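Local coordinates for protein UL16 (Human herpesvirus 5 strain ad169, PDB 2WY3) that blocks binding of the host NK-cell receptor KLRK1 to ULBP1 and ULBP2 and retains such ligands inside the infected cell, helping the virus escape natural killer cells, at residues Gly4-Ser8 and Asn9-Arg13; Thr17-Ala20 and Ser21-Pro24. All coordinates share one frame; numbering follows the deposited sequence. Where two conformers were deposited one is given.

Interaction 1. Residues Gly4-Ser8 and Asn9-Arg13; sequences GSKSS and NSTCR
A beta hairpin whose loop K6-N9 holds a type I turn brings S5 against S10 at the head of strand 10-13. Two nearly matched backbone bonds join this pair: S5 N gives to S10 O at 2.8 Å, and S10 N returns to S5 O at 2.9 Å. The second runs nearly along the C=O axis of S5, whereas S5 N stands above the carbonyl plane of S10. The turn is closed by N9 N, which reaches K6 O over 3.1 Å from well above that carbonyl plane. N9 has left-handed backbone angles, and with S10 it faces the single residue S5, which makes a G1 bulge. Inside the loop S5 OG accepts S8 N at 3.1 Å, an ST motif, and D46 holds the same hydroxyl from outside. One step back, G4 CA lies 3.3 Å from S10 O in a CA-H...O contact, and the backbone angles of G4 (phi 99°, psi -162°) are ones suited to glycine. T11 OG1 lies near S5 O and 4.0 Å from K6 CG, but T11 has a second conformer, so this contact is tentative. Two bonds between S5 and S10 enclosing four residues, three right-handed and then left-handed N9 leading into S10, are typical of a four-residue (4:4) hairpin loop containing a type I turn, here ending a short two-stranded hairpin.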
# COMPACT_ATOMS: atom_id res chain seq x y z
N GLY B 4 22.15 -8.50 -1.02
CA GLY B 4 22.83 -7.75 0.01
C GLY B 4 23.60 -6.54 -0.50
O GLY B 4 23.36 -6.07 -1.61
N SER B 5 24.52 -6.05 0.31
CA SER B 5 25.20 -4.79 0.02
C SER B 5 26.71 -4.93 0.04
O SER B 5 27.28 -5.34 1.04
CB SER B 5 24.77 -3.72 1.03
OG SER B 5 25.70 -2.65 1.07
N LYS B 6 27.36 -4.61 -1.08
CA LYS B 6 28.82 -4.66 -1.12
C LYS B 6 29.45 -3.59 -0.22
O LYS B 6 30.47 -3.82 0.41
CB LYS B 6 29.35 -4.52 -2.55
CG LYS B 6 29.04 -5.72 -3.44
CD LYS B 6 29.59 -5.52 -4.84
CE LYS B 6 29.45 -6.79 -5.67
NZ LYS B 6 30.11 -7.94 -4.99
N SER B 7 28.83 -2.41 -0.16
CA SER B 7 29.41 -1.32 0.62
C SER B 7 29.36 -1.62 2.12
O SER B 7 30.21 -1.16 2.87
CB SER B 7 28.73 0.02 0.30
OG SER B 7 27.38 0.03 0.73
N SER B 8 28.37 -2.40 2.54
CA SER B 8 28.21 -2.76 3.95
C SER B 8 28.89 -4.09 4.26
O SER B 8 28.75 -4.62 5.37
CB SER B 8 26.73 -2.86 4.31
OG SER B 8 26.01 -1.69 3.96
N ASN B 9 29.62 -4.62 3.29
CA ASN B 9 30.28 -5.92 3.44
C ASN B 9 29.29 -7.00 3.89
O ASN B 9 29.64 -7.90 4.65
CB ASN B 9 31.44 -5.82 4.44
CG ASN B 9 32.38 -7.00 4.34
OD1 ASN B 9 32.47 -7.66 3.30
ND2 ASN B 9 33.10 -7.28 5.42
N SER B 10 28.06 -6.90 3.40
CA SER B 10 27.05 -7.88 3.75
C SER B 10 26.41 -8.43 2.48
O SER B 10 25.33 -8.00 2.08
CB SER B 10 25.99 -7.27 4.66
OG SER B 10 25.00 -8.22 4.98
N THR B 11 27.10 -9.37 1.85
CA THR B 11 26.61 -9.99 0.63
C THR B 11 26.34 -11.46 0.90
O THR B 11 27.07 -12.09 1.67
CB THR B 11 27.64 -9.87 -0.51
OG1 THR B 11 27.88 -8.49 -0.79
CG2 THR B 11 27.13 -10.56 -1.77
N CYS B 12 25.30 -12.01 0.29
CA CYS B 12 25.02 -13.41 0.48
C CYS B 12 24.66 -14.08 -0.85
O CYS B 12 24.01 -13.51 -1.72
CB CYS B 12 24.01 -13.64 1.62
SG CYS B 12 22.25 -13.21 1.41
N ARG B 13 25.17 -15.30 -1.02
CA ARG B 13 24.85 -16.05 -2.23
C ARG B 13 23.54 -16.80 -1.99
O ARG B 13 23.43 -17.59 -1.05
CB ARG B 13 25.97 -17.04 -2.56
CG ARG B 13 25.69 -17.93 -3.76
CD ARG B 13 25.78 -17.15 -5.06
NE ARG B 13 27.00 -16.35 -5.13
CZ ARG B 13 28.19 -16.81 -5.48
NH1 ARG B 13 28.34 -18.09 -5.80
NH2 ARG B 13 29.24 -15.99 -5.51
O HOH W 1 25.61 -7.44 -3.23

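Interaction 2. Residues Thr17-Ala20 and Ser21-Pro24; sequences TELA and SIHP. With NAG (2-acetamido-2-deoxy-beta-D-glucopyranose), chain H.
S21 turns back on E18 and I22 on L19, each three residues along a single turn of helical backbone that lacks the regular helical bonds. S21 OG donates to E18 O at 3.1 Å, tilted 27° from the carbonyl plane; chi1 of 66° sets the hydroxyl between its own backbone N and carbonyl carbon, facing back along the chain. The one N-H of S21 is shared between E18 O, a weak bond at 134°, and a water that also donates to T17 O at 2.7 Å, so E18 O takes two bonds from one residue. I22 N closes the next step on L19 O at 3.1 Å, approaching from above the carbonyl plane. Beside these bonds the I22 side chain lies against the turn: CG1 is 3.5 Å from E18 O, and CD1 meets L19 CD2 at 4.0 Å where the two aliphatic chains cross. Another water donates to both A20 O and I22 O. The N-acetylglucosamine next to N15, T17 and E18, a glycan on the protein itself and not a bound ligand, puts O5 3.4 Å from E18 CG. The turn belongs to the loop between strands 10-13 and 27-31. From it L19 packs on R111, D113 and L115 of strand 110-118 and on T122, while I22 and P24 rest on I124 of strand 121-131, laying the loop across two adjacent strands of the six-stranded sheet.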
# COMPACT_ATOMS: atom_id res chain seq x y z
N THR B 17 17.32 -23.68 -2.04
CA THR B 17 17.08 -24.93 -1.32
C THR B 17 17.12 -24.73 0.20
O THR B 17 16.60 -25.55 0.95
CB THR B 17 18.09 -26.01 -1.74
OG1 THR B 17 18.13 -26.09 -3.17
CG2 THR B 17 17.71 -27.36 -1.16
N GLU B 18 17.74 -23.65 0.65
CA GLU B 18 17.87 -23.41 2.08
C GLU B 18 16.70 -22.58 2.63
O GLU B 18 16.52 -22.50 3.85
CB GLU B 18 19.18 -22.68 2.40
CG GLU B 18 20.42 -23.52 2.16
CD GLU B 18 21.69 -22.71 2.31
OE1 GLU B 18 21.58 -21.49 2.59
OE2 GLU B 18 22.79 -23.28 2.14
N LEU B 19 15.91 -21.99 1.75
CA LEU B 19 14.88 -21.04 2.20
C LEU B 19 13.82 -21.68 3.09
O LEU B 19 13.37 -21.06 4.06
CB LEU B 19 14.20 -20.34 1.02
CG LEU B 19 15.09 -19.42 0.19
CD1 LEU B 19 14.30 -18.85 -0.99
CD2 LEU B 19 15.65 -18.31 1.06
N ALA B 20 13.40 -22.90 2.77
CA ALA B 20 12.33 -23.54 3.54
C ALA B 20 12.63 -23.59 5.04
O ALA B 20 11.73 -23.37 5.86
CB ALA B 20 12.03 -24.94 3.00
N SER B 21 13.88 -23.87 5.39
CA SER B 21 14.28 -24.04 6.79
C SER B 21 14.60 -22.74 7.55
O SER B 21 14.79 -22.77 8.77
CB SER B 21 15.47 -25.01 6.89
OG SER B 21 16.63 -24.45 6.29
N ILE B 22 14.65 -21.62 6.86
CA ILE B 22 14.92 -20.35 7.52
C ILE B 22 13.68 -19.89 8.29
O ILE B 22 12.57 -19.96 7.78
CB ILE B 22 15.32 -19.27 6.48
CG1 ILE B 22 16.69 -19.63 5.88
CG2 ILE B 22 15.35 -17.87 7.12
CD1 ILE B 22 17.12 -18.72 4.74
N HIS B 23 13.87 -19.45 9.54
CA HIS B 23 12.77 -18.92 10.35
C HIS B 23 12.46 -17.49 9.92
O HIS B 23 13.30 -16.60 10.08
CB HIS B 23 13.18 -18.91 11.83
CG HIS B 23 12.06 -18.55 12.76
ND1 HIS B 23 11.89 -17.28 13.26
CD2 HIS B 23 11.06 -19.30 13.28
CE1 HIS B 23 10.82 -17.26 14.04
NE2 HIS B 23 10.30 -18.47 14.07
N PRO B 24 11.24 -17.25 9.42
CA PRO B 24 10.88 -15.90 8.95
C PRO B 24 10.55 -14.97 10.10
O PRO B 24 10.12 -15.42 11.16
CB PRO B 24 9.60 -16.14 8.12
CG PRO B 24 9.57 -17.62 7.86
CD PRO B 24 10.20 -18.24 9.08
C1 NAG H . 22.11 -25.32 -1.34
C2 NAG H . 23.49 -25.91 -1.64
C3 NAG H . 23.52 -27.42 -1.45
C4 NAG H . 22.91 -27.82 -0.12
C5 NAG H . 21.54 -27.18 0.08
C6 NAG H . 21.06 -27.45 1.50
C7 NAG H . 24.98 -24.83 -3.21
C8 NAG H . 25.29 -24.50 -4.64
N2 NAG H . 23.90 -25.57 -2.99
O3 NAG H . 24.86 -27.87 -1.49
O4 NAG H . 22.78 -29.22 -0.07
O5 NAG H . 21.59 -25.78 -0.10
O6 NAG H . 21.93 -26.81 2.40
O7 NAG H . 25.71 -24.42 -2.31
O HOH W 2 15.50 -25.59 3.43
O HOH W 3 10.80 -22.22 8.05

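Interactions 1 and 2 follow in series along the chain with centres about 19 Å apart, and they do not touch. Both are local turns dominated by backbone bonds, but they serve different elements. Residues 4-13 form a partly buried hairpin, tied by C12 through its disulfide to C117 and by S5 to D46; its contacts are backbone and hydroxyl bonds, with no apolar side-chain pair across it. Residues 17-24 form a surface contact in a loop without regular structure, where a leucine and an isoleucine face strands, with the glycan beside T17 and E18 and waters on four backbone atoms. S10 makes weak bonds to C117 and G120, so both interactions reach strand 110-118 or its following turn.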